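Local coordinates for protein probable enoyl-CoA hydratase/isomerase (PDB 3SWX) that probably catalyses the hydration or isomerisation of enoyl-CoA thioesters, as a trimeric member of the crotonase-like enoyl-CoA hydratase/isomerase family, at residues Val19-Leu24 with Val58-Gly63; Leu54-Leu59 with Pro104-Val109; Ala124-Ala129 with Ile183-Val188; Leu138-Gly143 with Leu168-Phe173. All coordinates share one frame; numbering follows the deposited sequence.

How the contacts relate
Contacts 1, 2 and 3 follow one another across the main sheet of the crotonase fold, whereas contact 4 lies off that sheet, between two loops that border the third subunit. Contacts 1 and 2 have centres about 8 Å apart and share Val-58 and Leu-59, two residues of the strand that each pairs on a different edge. Contact 3 continues the sheet: its centre is about 11 Å from that of contact 2, and strands 105-109 and 126-130 are neighbours. Contact 4 forms within the chain between 124-129 and 183-188; its centre is about 22 Å from that of contact 3, which it touches through Phe-173 CE2 and Ile-183 CD1, 4.0 Å apart.

Contact 1 (Val19-Leu24 with Val58-Gly63); sequences VLVIGL and VLYGEG
Five backbone hydrogen bonds join segment 19-24 to segment 58-63, alternating in direction as parallel strands require. The Ile-22 N to Val-58 O bond is 2.8 Å long and almost straight, at 179°, and the series ends beyond strand 56-61 with Glu-62 N donating to Leu-24 O at 2.8 Å. A second polar group surrounds the Tyr-60 hydroxyl. Its OH donates to Glu-62 OE2 at 2.7 Å, using the carboxylate lone pair that faces away from the other oxygen; the same OE2 forms a salt bridge with Arg-12 of the neighbouring strand 11-16. A water that donates to Val-21 O at 2.9 Å also reaches Tyr-60 OH, but weakly.

The ring of Tyr-60 leans across the partner strand because CG stands between the backbone N and the carbonyl carbon (chi1 72°). Gly-23 lies over one face in a CH-pi contact, its CA 3.7 Å from the ring centroid. Val-21 CG1 approaches Tyr-60 CE1 obliquely at 3.7 Å. On the sheet face opposite Tyr-60, Leu-59 CD1 packs against Ile-22 CG2 at 3.8 Å and also meets Leu-24 CD2, while helix 35-50 covers Ile-22 and Leu-24. Strand 19-24, helix 35-50 and strand 56-61 thus form a beta-alpha-beta unit of the crotonase fold.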
loop_
_atom_site.group_PDB
_atom_site.type_symbol
_atom_site.label_atom_id
_atom_site.label_comp_id
_atom_site.label_asym_id
_atom_site.label_seq_id
_atom_site.Cartn_x
_atom_site.Cartn_y
_atom_site.Cartn_z
ATOM N N VAL B 19 -24.147 14.995 10.608
ATOM C CA VAL B 19 -22.908 15.327 9.922
ATOM C C VAL B 19 -22.469 16.748 10.249
ATOM O O VAL B 19 -23.253 17.680 10.097
ATOM C CB VAL B 19 -23.061 15.176 8.395
ATOM C CG1 VAL B 19 -21.796 15.664 7.670
ATOM C CG2 VAL B 19 -23.364 13.737 8.034
ATOM N N LEU B 20 -21.219 16.903 10.685
ATOM C CA LEU B 20 -20.608 18.219 10.882
ATOM C C LEU B 20 -19.911 18.676 9.607
ATOM O O LEU B 20 -19.187 17.894 8.971
ATOM C CB LEU B 20 -19.567 18.167 11.996
ATOM C CG LEU B 20 -19.074 19.510 12.546
ATOM C CD1 LEU B 20 -20.197 20.196 13.283
ATOM C CD2 LEU B 20 -17.909 19.263 13.515
ATOM N N VAL B 21 -20.142 19.923 9.225
ATOM C CA VAL B 21 -19.539 20.494 8.019
ATOM C C VAL B 21 -18.699 21.709 8.426
ATOM O O VAL B 21 -19.223 22.717 8.884
ATOM C CB VAL B 21 -20.625 20.882 6.966
ATOM C CG1 VAL B 21 -20.000 21.394 5.677
ATOM C CG2 VAL B 21 -21.528 19.691 6.638
ATOM N N ILE B 22 -17.384 21.595 8.255
ATOM C CA ILE B 22 -16.453 22.628 8.669
ATOM C C ILE B 22 -15.807 23.198 7.445
ATOM O O ILE B 22 -15.222 22.449 6.638
ATOM C CB ILE B 22 -15.316 22.060 9.544
ATOM C CG1 ILE B 22 -15.882 21.349 10.784
ATOM C CG2 ILE B 22 -14.303 23.173 9.919
ATOM C CD1 ILE B 22 -14.848 20.403 11.468
ATOM N N GLY B 23 -15.904 24.521 7.302
ATOM C CA GLY B 23 -15.308 25.217 6.172
ATOM C C GLY B 23 -14.155 26.101 6.620
ATOM O O GLY B 23 -14.331 26.957 7.490
ATOM N N LEU B 24 -12.964 25.865 6.071
ATOM C CA LEU B 24 -11.872 26.803 6.266
ATOM C C LEU B 24 -12.358 28.124 5.698
ATOM O O LEU B 24 -12.852 28.189 4.565
ATOM C CB LEU B 24 -10.583 26.348 5.574
ATOM C CG LEU B 24 -10.038 24.939 5.895
ATOM C CD1 LEU B 24 -8.756 24.693 5.093
ATOM C CD2 LEU B 24 -9.812 24.729 7.418
ATOM N N VAL B 58 -17.152 16.619 7.614
ATOM C CA VAL B 58 -16.708 17.015 6.279
ATOM C C VAL B 58 -15.917 18.305 6.420
ATOM O O VAL B 58 -16.390 19.242 7.041
ATOM C CB VAL B 58 -17.905 17.237 5.355
ATOM C CG1 VAL B 58 -17.483 17.876 4.051
ATOM C CG2 VAL B 58 -18.586 15.914 5.074
ATOM N N LEU B 59 -14.702 18.330 5.864
ATOM C CA LEU B 59 -13.831 19.492 5.903
ATOM C C LEU B 59 -13.522 19.915 4.466
ATOM O O LEU B 59 -13.134 19.085 3.635
ATOM C CB LEU B 59 -12.531 19.164 6.647
ATOM C CG LEU B 59 -11.445 20.253 6.689
ATOM C CD1 LEU B 59 -11.941 21.519 7.383
ATOM C CD2 LEU B 59 -10.214 19.693 7.410
ATOM N N TYR B 60 -13.753 21.197 4.181
ATOM C CA TYR B 60 -13.546 21.785 2.852
ATOM C C TYR B 60 -13.018 23.196 3.096
ATOM O O TYR B 60 -12.847 23.610 4.253
ATOM C CB TYR B 60 -14.858 21.812 2.047
ATOM C CG TYR B 60 -15.823 22.840 2.563
ATOM C CD1 TYR B 60 -16.541 22.615 3.739
ATOM C CD2 TYR B 60 -15.996 24.062 1.898
ATOM C CE1 TYR B 60 -17.389 23.564 4.233
ATOM C CE2 TYR B 60 -16.848 25.007 2.380
ATOM C CZ TYR B 60 -17.548 24.757 3.550
ATOM O OH TYR B 60 -18.402 25.706 4.051
ATOM N N GLY B 61 -12.736 23.920 2.022
ATOM C CA GLY B 61 -12.308 25.315 2.118
ATOM C C GLY B 61 -13.246 26.257 1.373
ATOM O O GLY B 61 -13.668 25.932 0.285
ATOM N N GLU B 62 -13.566 27.417 1.962
ATOM C CA GLU B 62 -14.338 28.471 1.263
ATOM C C GLU B 62 -13.451 29.205 0.260
ATOM O O GLU B 62 -12.232 29.236 0.412
ATOM C CB GLU B 62 -14.924 29.482 2.262
ATOM C CG GLU B 62 -16.094 28.943 3.141
ATOM C CD GLU B 62 -17.428 28.913 2.394
ATOM O OE1 GLU B 62 -17.658 29.825 1.573
ATOM O OE2 GLU B 62 -18.243 27.985 2.617
ATOM N N GLY B 63 -14.059 29.783 -0.770
ATOM C CA GLY B 63 -13.338 30.571 -1.756
ATOM C C GLY B 63 -12.624 29.779 -2.851
ATOM O O GLY B 63 -12.963 28.618 -3.124
HETATM O O HOH W 1 -19.663 24.825 6.987
#

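Contact 2 (Leu54-Leu59 with Pro104-Val109); sequences LRAAVL and PLLVAV
Two neighbouring parallel strands of the crotonase-fold sheet, 56-61 and 105-109, meet here in the buried centre of the subunit, with segment axes 4.6 Å apart at their closest. Their pairing becomes more regular along the chain. At the start, Ala-57 N reaches Pro-104 O at 3.2 Å with an N-H...O angle of only 135°, and the donor stands above the carbonyl plane; that oxygen also receives a hydrogen bond from the hydroxyl of Tyr-48. Farther on, Leu-106 grips the other strand through both backbone polar atoms, its N donating to Ala-57 O at 2.7 Å and its O accepting from Leu-59 N. Ala-108 N then donates to Leu-59 O at 2.8 Å.

On one face of the sheet, Leu-59 and Val-107 lie side by side and point the same way, Leu-59 CB being 4.1 Å from Val-107 CG2. Leu-105, two residues before Val-107 and on the same face, joins them: with CG anti to its backbone N (chi1 -179°), it brings CD1 to 4.0 Å from Ala-57 CB and also near Leu-59 CB. Ala-56, Val-58 and Leu-106 occupy the other face, which helix 193-205 covers through Ala-201 and Ile-200. Leu-106 turns its branch back over the backbone of the partner strand, where CD1 comes to 3.3 Å from Ala-57 O.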
loop_
_atom_site.group_PDB
_atom_site.type_symbol
_atom_site.label_atom_id
_atom_site.label_comp_id
_atom_site.label_asym_id
_atom_site.label_seq_id
_atom_site.Cartn_x
_atom_site.Cartn_y
_atom_site.Cartn_z
ATOM N N LEU B 54 -22.797 13.411 16.724
ATOM C CA LEU B 54 -22.167 13.522 15.414
ATOM C C LEU B 54 -21.534 12.200 15.005
ATOM O O LEU B 54 -20.847 11.561 15.793
ATOM C CB LEU B 54 -21.158 14.665 15.406
ATOM C CG LEU B 54 -21.785 16.032 15.704
ATOM C CD1 LEU B 54 -20.705 17.127 15.840
ATOM C CD2 LEU B 54 -22.846 16.433 14.640
ATOM N N ARG B 55 -21.778 11.806 13.761
ATOM C CA ARG B 55 -21.350 10.512 13.256
ATOM C C ARG B 55 -20.308 10.590 12.136
ATOM O O ARG B 55 -19.725 9.569 11.785
ATOM C CB ARG B 55 -22.577 9.748 12.743
ATOM C CG ARG B 55 -23.633 9.486 13.817
ATOM C CD ARG B 55 -24.812 8.688 13.287
ATOM N NE ARG B 55 -25.695 8.304 14.391
ATOM C CZ ARG B 55 -26.694 7.420 14.302
ATOM N NH1 ARG B 55 -26.965 6.807 13.161
ATOM N NH2 ARG B 55 -27.412 7.122 15.371
ATOM N N ALA B 56 -20.125 11.781 11.564
ATOM C CA ALA B 56 -19.196 12.030 10.459
ATOM C C ALA B 56 -18.900 13.525 10.381
ATOM O O ALA B 56 -19.683 14.338 10.857
ATOM C CB ALA B 56 -19.772 11.552 9.156
ATOM N N ALA B 57 -17.759 13.882 9.814
ATOM C CA ALA B 57 -17.410 15.276 9.619
ATOM C C ALA B 57 -16.808 15.480 8.216
ATOM O O ALA B 57 -16.029 14.651 7.736
ATOM C CB ALA B 57 -16.438 15.777 10.710
ATOM N N VAL B 58 -17.152 16.619 7.614
ATOM C CA VAL B 58 -16.708 17.015 6.279
ATOM C C VAL B 58 -15.917 18.305 6.420
ATOM O O VAL B 58 -16.390 19.242 7.041
ATOM C CB VAL B 58 -17.905 17.237 5.355
ATOM C CG1 VAL B 58 -17.483 17.876 4.051
ATOM C CG2 VAL B 58 -18.586 15.914 5.074
ATOM N N LEU B 59 -14.702 18.330 5.864
ATOM C CA LEU B 59 -13.831 19.492 5.903
ATOM C C LEU B 59 -13.522 19.915 4.466
ATOM O O LEU B 59 -13.134 19.085 3.635
ATOM C CB LEU B 59 -12.531 19.164 6.647
ATOM C CG LEU B 59 -11.445 20.253 6.689
ATOM C CD1 LEU B 59 -11.941 21.519 7.383
ATOM C CD2 LEU B 59 -10.214 19.693 7.410
ATOM N N PRO B 104 -15.298 9.326 11.722
ATOM C CA PRO B 104 -14.838 9.601 10.360
ATOM C C PRO B 104 -14.643 11.074 10.035
ATOM O O PRO B 104 -15.380 11.923 10.531
ATOM C CB PRO B 104 -15.928 8.973 9.492
ATOM C CG PRO B 104 -16.538 7.925 10.351
ATOM C CD PRO B 104 -16.543 8.537 11.715
ATOM N N LEU B 105 -13.608 11.356 9.250
ATOM C CA LEU B 105 -13.365 12.668 8.669
ATOM C C LEU B 105 -13.257 12.538 7.143
ATOM O O LEU B 105 -12.513 11.715 6.618
ATOM C CB LEU B 105 -12.100 13.291 9.233
ATOM C CG LEU B 105 -11.738 14.692 8.715
ATOM C CD1 LEU B 105 -12.752 15.801 9.084
ATOM C CD2 LEU B 105 -10.307 15.107 9.169
ATOM N N LEU B 106 -14.030 13.342 6.428
ATOM C CA LEU B 106 -13.929 13.381 4.989
ATOM C C LEU B 106 -13.379 14.745 4.613
ATOM O O LEU B 106 -13.696 15.745 5.256
ATOM C CB LEU B 106 -15.302 13.154 4.337
ATOM C CG LEU B 106 -16.006 11.828 4.658
ATOM C CD1 LEU B 106 -16.792 11.920 5.987
ATOM C CD2 LEU B 106 -16.920 11.419 3.521
ATOM N N VAL B 107 -12.547 14.791 3.582
ATOM C CA VAL B 107 -12.012 16.067 3.106
ATOM C C VAL B 107 -12.361 16.279 1.638
ATOM O O VAL B 107 -12.133 15.408 0.806
ATOM C CB VAL B 107 -10.486 16.181 3.346
ATOM C CG1 VAL B 107 -9.889 17.332 2.543
ATOM C CG2 VAL B 107 -10.201 16.371 4.846
ATOM N N ALA B 108 -12.947 17.438 1.348
ATOM C CA ALA B 108 -13.356 17.813 -0.001
ATOM C C ALA B 108 -12.438 18.931 -0.477
ATOM O O ALA B 108 -12.375 19.977 0.158
ATOM C CB ALA B 108 -14.821 18.300 -0.007
ATOM N N VAL B 109 -11.747 18.709 -1.602
ATOM C CA VAL B 109 -10.746 19.642 -2.098
ATOM C C VAL B 109 -11.069 20.155 -3.507
ATOM O O VAL B 109 -11.723 19.491 -4.301
ATOM C CB VAL B 109 -9.273 19.052 -2.067
ATOM C CG1 VAL B 109 -8.885 18.561 -0.646
ATOM C CG2 VAL B 109 -9.057 17.939 -3.116
#

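Contact 3 (Ala124-Ala129 with Ile183-Val188); sequences ADIVIA and IVQEIV
Gln-185 points toward Val-127, and the two side chains cross at about a right angle. The glutamine chain bends at chi2 (56°), folding its amide back over its own backbone, and OE1 accepts a 2.8 Å hydrogen bond from Val-127 N, which lies in the plane of the amide. Gln-185 N donates in turn to Val-127 O, also at 2.8 Å, so one glutamine engages both backbone polar atoms of the valine before regular strand pairing sets in.

Val-184 stands across Val-127, again nearly perpendicular, with CG2 4.0 Å from Val-127 CG1. Its other methyl, CG1, comes to 3.8 Å from Ala-129 CB, so this valine spans two residues on the same face of strand 126-130. Ile-128 and Glu-186 instead run side by side on the other face: Ile-128 CD1 touches Glu-186 CB at 3.9 Å, and the carboxylate continues outward on an extended chain. Beyond them, Ala-129 N donates to Glu-186 O at 2.9 Å, and Ala-129 O accepts from Val-188 N. The short strand 186-188 is thereby added in parallel as the outermost strand, within this chain, of the crotonase-fold sheet.

The Gln-185 amide is buried and divided between subunits, since NE2 hydrogen-bonds to Asn-162 OD1 of the second subunit while OE1 serves Val-127. Asp-125 likewise binds Trp-160 of that subunit through OD1 and Leu-105 N of its own chain through OD2. The amide of the edge segment and the carboxylate just before strand 126-130 thus each tie this end of the sheet to the neighbouring subunit.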
loop_
_atom_site.group_PDB
_atom_site.type_symbol
_atom_site.label_atom_id
_atom_site.label_comp_id
_atom_site.label_asym_id
_atom_site.label_seq_id
_atom_site.Cartn_x
_atom_site.Cartn_y
_atom_site.Cartn_z
ATOM N N ALA B 124 -7.300 12.293 6.790
ATOM C CA ALA B 124 -8.707 11.963 6.770
ATOM C C ALA B 124 -8.935 10.541 6.300
ATOM O O ALA B 124 -7.994 9.809 5.976
ATOM C CB ALA B 124 -9.475 12.938 5.854
ATOM N N ASP B 125 -10.207 10.158 6.274
ATOM C CA ASP B 125 -10.585 8.804 5.897
ATOM C C ASP B 125 -11.046 8.700 4.461
ATOM O O ASP B 125 -10.891 7.657 3.849
ATOM C CB ASP B 125 -11.652 8.275 6.858
ATOM C CG ASP B 125 -11.205 8.365 8.277
ATOM O OD1 ASP B 125 -10.141 7.766 8.582
ATOM O OD2 ASP B 125 -11.863 9.085 9.060
ATOM N N ILE B 126 -11.599 9.779 3.918
ATOM C CA ILE B 126 -12.114 9.774 2.537
ATOM C C ILE B 126 -11.895 11.151 1.947
ATOM O O ILE B 126 -12.175 12.175 2.603
ATOM C CB ILE B 126 -13.647 9.402 2.439
ATOM C CG1 ILE B 126 -13.951 8.008 3.017
ATOM C CG2 ILE B 126 -14.134 9.419 0.959
ATOM C CD1 ILE B 126 -15.390 7.841 3.414
ATOM N N VAL B 127 -11.383 11.187 0.716
ATOM C CA VAL B 127 -11.025 12.448 0.077
ATOM C C VAL B 127 -11.761 12.531 -1.247
ATOM O O VAL B 127 -11.686 11.605 -2.075
ATOM C CB VAL B 127 -9.491 12.598 -0.143
ATOM C CG1 VAL B 127 -9.148 13.910 -0.890
ATOM C CG2 VAL B 127 -8.730 12.534 1.187
ATOM N N ILE B 128 -12.473 13.638 -1.432
ATOM C CA ILE B 128 -13.186 13.906 -2.663
ATOM C C ILE B 128 -12.604 15.168 -3.271
ATOM O O ILE B 128 -12.479 16.189 -2.574
ATOM C CB ILE B 128 -14.680 14.156 -2.411
ATOM C CG1 ILE B 128 -15.297 13.008 -1.608
ATOM C CG2 ILE B 128 -15.404 14.407 -3.751
ATOM C CD1 ILE B 128 -15.275 11.644 -2.318
ATOM N N ALA B 129 -12.288 15.097 -4.569
ATOM C CA ALA B 129 -11.795 16.245 -5.324
ATOM C C ALA B 129 -12.764 16.673 -6.434
ATOM O O ALA B 129 -13.397 15.821 -7.075
ATOM C CB ALA B 129 -10.418 15.911 -5.919
ATOM N N ILE B 183 -4.685 8.835 -3.240
ATOM C CA ILE B 183 -4.950 9.931 -2.288
ATOM C C ILE B 183 -6.397 10.432 -2.390
ATOM O O ILE B 183 -7.009 10.799 -1.399
ATOM C CB ILE B 183 -4.098 11.204 -2.574
ATOM C CG1 ILE B 183 -2.622 10.986 -2.387
ATOM C CG2 ILE B 183 -4.489 12.346 -1.620
ATOM C CD1 ILE B 183 -1.842 12.334 -2.727
ATOM N N VAL B 184 -6.915 10.493 -3.610
ATOM C CA VAL B 184 -8.263 10.987 -3.863
ATOM C C VAL B 184 -9.158 9.816 -4.248
ATOM O O VAL B 184 -8.820 9.066 -5.160
ATOM C CB VAL B 184 -8.243 12.001 -5.025
ATOM C CG1 VAL B 184 -9.679 12.247 -5.573
ATOM C CG2 VAL B 184 -7.601 13.297 -4.570
ATOM N N GLN B 185 -10.298 9.667 -3.579
ATOM C CA GLN B 185 -11.177 8.511 -3.810
ATOM C C GLN B 185 -12.108 8.730 -4.982
ATOM O O GLN B 185 -12.530 7.787 -5.630
ATOM C CB GLN B 185 -12.012 8.171 -2.573
ATOM C CG GLN B 185 -11.271 7.339 -1.545
ATOM C CD GLN B 185 -9.979 7.986 -1.100
ATOM O OE1 GLN B 185 -9.983 8.937 -0.306
ATOM N NE2 GLN B 185 -8.857 7.472 -1.608
ATOM N N GLU B 186 -12.436 9.978 -5.263
ATOM C CA GLU B 186 -13.370 10.259 -6.332
ATOM C C GLU B 186 -13.185 11.693 -6.798
ATOM O O GLU B 186 -12.945 12.602 -5.987
ATOM C CB GLU B 186 -14.807 10.005 -5.856
ATOM C CG GLU B 186 -15.837 10.151 -6.963
ATOM C CD GLU B 186 -17.277 9.938 -6.501
ATOM O OE1 GLU B 186 -17.511 9.507 -5.327
ATOM O OE2 GLU B 186 -18.173 10.218 -7.343
ATOM N N ILE B 187 -13.252 11.859 -8.119
ATOM C CA ILE B 187 -13.221 13.146 -8.755
ATOM C C ILE B 187 -14.614 13.456 -9.318
ATOM O O ILE B 187 -15.193 12.648 -10.049
ATOM C CB ILE B 187 -12.230 13.185 -9.923
ATOM C CG1 ILE B 187 -10.822 12.749 -9.494
ATOM C CG2 ILE B 187 -12.189 14.604 -10.544
ATOM C CD1 ILE B 187 -9.930 12.464 -10.690
ATOM N N VAL B 188 -15.115 14.646 -8.995
ATOM C CA VAL B 188 -16.446 15.081 -9.405
ATOM C C VAL B 188 -16.371 16.415 -10.155
ATOM O O VAL B 188 -15.320 17.076 -10.148
ATOM C CB VAL B 188 -17.353 15.238 -8.178
ATOM C CG1 VAL B 188 -17.514 13.882 -7.459
ATOM C CG2 VAL B 188 -16.804 16.317 -7.222
#

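Contact 4 (Leu138-Gly143 with Leu168-Phe173); sequences LEVNRG and LTADTF
Ala-170 CB points toward the short 3-10 segment 139-141 and lies against Asn-141 CB, 3.8 Å away. Val-140 meets it from the same segment, with CG2 4.2 Å from Ala-170 CB. This methyl stands between the backbone N and the carbonyl carbon of Val-140, which also brings it to 3.8 Å from Leu-168 O. Leu-138 adds its tip: although its CB points away from the other segment, the end of the branch approaches it, with CD2 3.7 Å from Ala-170 O. The contact is thus made of methyl and methylene groups set against one another and against two backbone carbonyls.

Each side has its own internal order. The 3-10 segment follows strand 134-136 in this part of the crotonase fold, and Arg-142 N, just past its end, donates to Glu-139 O at 2.8 Å. Opposite, the chain leaves helix 160-167, and Ala-170 takes a positive phi of 62° as it turns toward strand 173-174. An ST turn spans this bend: Thr-169 OG1 accepts from Asp-171 N at 3.0 Å, while also bonding to Arg-165 O. The carboxylate of Asp-171 reaches back to Arg-165 in a salt bridge, tying the loop to the helix it has just left.

Both segments also border the third subunit. Asn-141, whose CG is anti to its backbone N (chi1 -174°), keeps CB on Ala-170 while its ND2 hydrogen-bonds to Gln-207 OE1 of that subunit; Val-140 and Leu-168 pack on Gly-211 and Thr-215 of the same neighbour.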
loop_
_atom_site.group_PDB
_atom_site.type_symbol
_atom_site.label_atom_id
_atom_site.label_comp_id
_atom_site.label_asym_id
_atom_site.label_seq_id
_atom_site.Cartn_x
_atom_site.Cartn_y
_atom_site.Cartn_z
ATOM N N LEU B 138 5.400 21.418 -1.677
ATOM C CA LEU B 138 6.403 22.440 -1.938
ATOM C C LEU B 138 7.534 22.580 -0.903
ATOM O O LEU B 138 8.469 23.366 -1.107
ATOM C CB LEU B 138 5.708 23.809 -2.115
ATOM C CG LEU B 138 4.790 23.983 -3.335
ATOM C CD1 LEU B 138 4.036 25.317 -3.247
ATOM C CD2 LEU B 138 5.559 23.905 -4.668
ATOM N N GLU B 139 7.454 21.844 0.203
ATOM C CA GLU B 139 8.345 22.084 1.345
ATOM C C GLU B 139 9.823 22.031 0.975
ATOM O O GLU B 139 10.571 22.961 1.303
ATOM C CB GLU B 139 8.037 21.118 2.508
ATOM C CG GLU B 139 6.650 21.334 3.194
ATOM C CD GLU B 139 5.506 20.495 2.576
ATOM O OE1 GLU B 139 5.595 20.088 1.388
ATOM O OE2 GLU B 139 4.496 20.254 3.291
ATOM N N VAL B 140 10.258 20.995 0.261
ATOM C CA VAL B 140 11.679 20.908 -0.099
ATOM C C VAL B 140 12.120 22.038 -1.047
ATOM O O VAL B 140 13.298 22.386 -1.089
ATOM C CB VAL B 140 12.088 19.541 -0.700
ATOM C CG1 VAL B 140 11.828 18.417 0.312
ATOM C CG2 VAL B 140 11.404 19.307 -2.056
ATOM N N ASN B 141 11.174 22.625 -1.774
ATOM C CA ASN B 141 11.454 23.820 -2.578
ATOM C C ASN B 141 11.717 25.055 -1.708
ATOM O O ASN B 141 12.253 26.033 -2.191
ATOM C CB ASN B 141 10.303 24.085 -3.563
ATOM C CG ASN B 141 10.601 25.236 -4.542
ATOM O OD1 ASN B 141 10.001 26.309 -4.454
ATOM N ND2 ASN B 141 11.508 25.000 -5.477
ATOM N N ARG B 142 11.342 25.005 -0.428
ATOM C CA ARG B 142 11.429 26.158 0.447
ATOM C C ARG B 142 12.475 25.962 1.547
ATOM O O ARG B 142 12.573 26.768 2.466
ATOM C CB ARG B 142 10.041 26.473 1.007
ATOM C CG ARG B 142 9.077 26.976 -0.092
ATOM C CD ARG B 142 7.643 26.690 0.251
ATOM N NE ARG B 142 6.680 27.487 -0.521
ATOM C CZ ARG B 142 5.378 27.580 -0.220
ATOM N NH1 ARG B 142 4.873 26.944 0.838
ATOM N NH2 ARG B 142 4.569 28.313 -0.978
ATOM N N GLY B 143 13.294 24.922 1.407
ATOM C CA GLY B 143 14.381 24.668 2.335
ATOM C C GLY B 143 14.031 23.781 3.520
ATOM O O GLY B 143 14.876 23.548 4.379
ATOM N N LEU B 168 9.780 14.534 -3.513
ATOM C CA LEU B 168 11.204 14.886 -3.678
ATOM C C LEU B 168 11.440 16.020 -4.667
ATOM O O LEU B 168 12.492 16.666 -4.634
ATOM C CB LEU B 168 12.050 13.673 -4.074
ATOM C CG LEU B 168 12.062 12.448 -3.132
ATOM C CD1 LEU B 168 13.056 11.420 -3.670
ATOM C CD2 LEU B 168 12.439 12.828 -1.696
ATOM N N THR B 169 10.479 16.237 -5.553
ATOM C CA THR B 169 10.594 17.192 -6.638
ATOM C C THR B 169 9.873 18.517 -6.387
ATOM O O THR B 169 10.189 19.512 -7.025
ATOM C CB THR B 169 9.985 16.611 -7.915
ATOM O OG1 THR B 169 8.591 16.386 -7.706
ATOM C CG2 THR B 169 10.686 15.292 -8.338
ATOM N N ALA B 170 8.883 18.509 -5.495
ATOM C CA ALA B 170 7.939 19.619 -5.334
ATOM C C ALA B 170 7.090 19.904 -6.594
ATOM O O ALA B 170 6.471 20.961 -6.667
ATOM C CB ALA B 170 8.661 20.899 -4.855
ATOM N N ASP B 171 7.026 18.967 -7.559
ATOM C CA ASP B 171 6.278 19.213 -8.804
ATOM C C ASP B 171 4.801 19.174 -8.518
ATOM O O ASP B 171 4.341 18.420 -7.648
ATOM C CB ASP B 171 6.576 18.166 -9.888
ATOM C CG ASP B 171 7.942 18.364 -10.570
ATOM O OD1 ASP B 171 8.444 19.505 -10.648
ATOM O OD2 ASP B 171 8.510 17.356 -11.038
ATOM N N THR B 172 4.046 19.949 -9.280
ATOM C CA THR B 172 2.593 19.942 -9.184
ATOM C C THR B 172 1.995 18.723 -9.874
ATOM O O THR B 172 2.431 18.359 -10.961
ATOM C CB THR B 172 2.027 21.217 -9.808
ATOM O OG1 THR B 172 2.607 22.332 -9.135
ATOM C CG2 THR B 172 0.470 21.289 -9.696
ATOM N N PHE B 173 1.007 18.081 -9.236
ATOM C CA PHE B 173 0.224 17.017 -9.890
ATOM C C PHE B 173 -1.273 17.278 -9.778
ATOM O O PHE B 173 -1.723 17.936 -8.867
ATOM C CB PHE B 173 0.586 15.619 -9.367
ATOM C CG PHE B 173 0.423 15.434 -7.868
ATOM C CD1 PHE B 173 1.354 15.971 -6.979
ATOM C CD2 PHE B 173 -0.635 14.680 -7.355
ATOM C CE1 PHE B 173 1.230 15.796 -5.606
ATOM C CE2 PHE B 173 -0.779 14.504 -5.954
ATOM C CZ PHE B 173 0.164 15.063 -5.089
#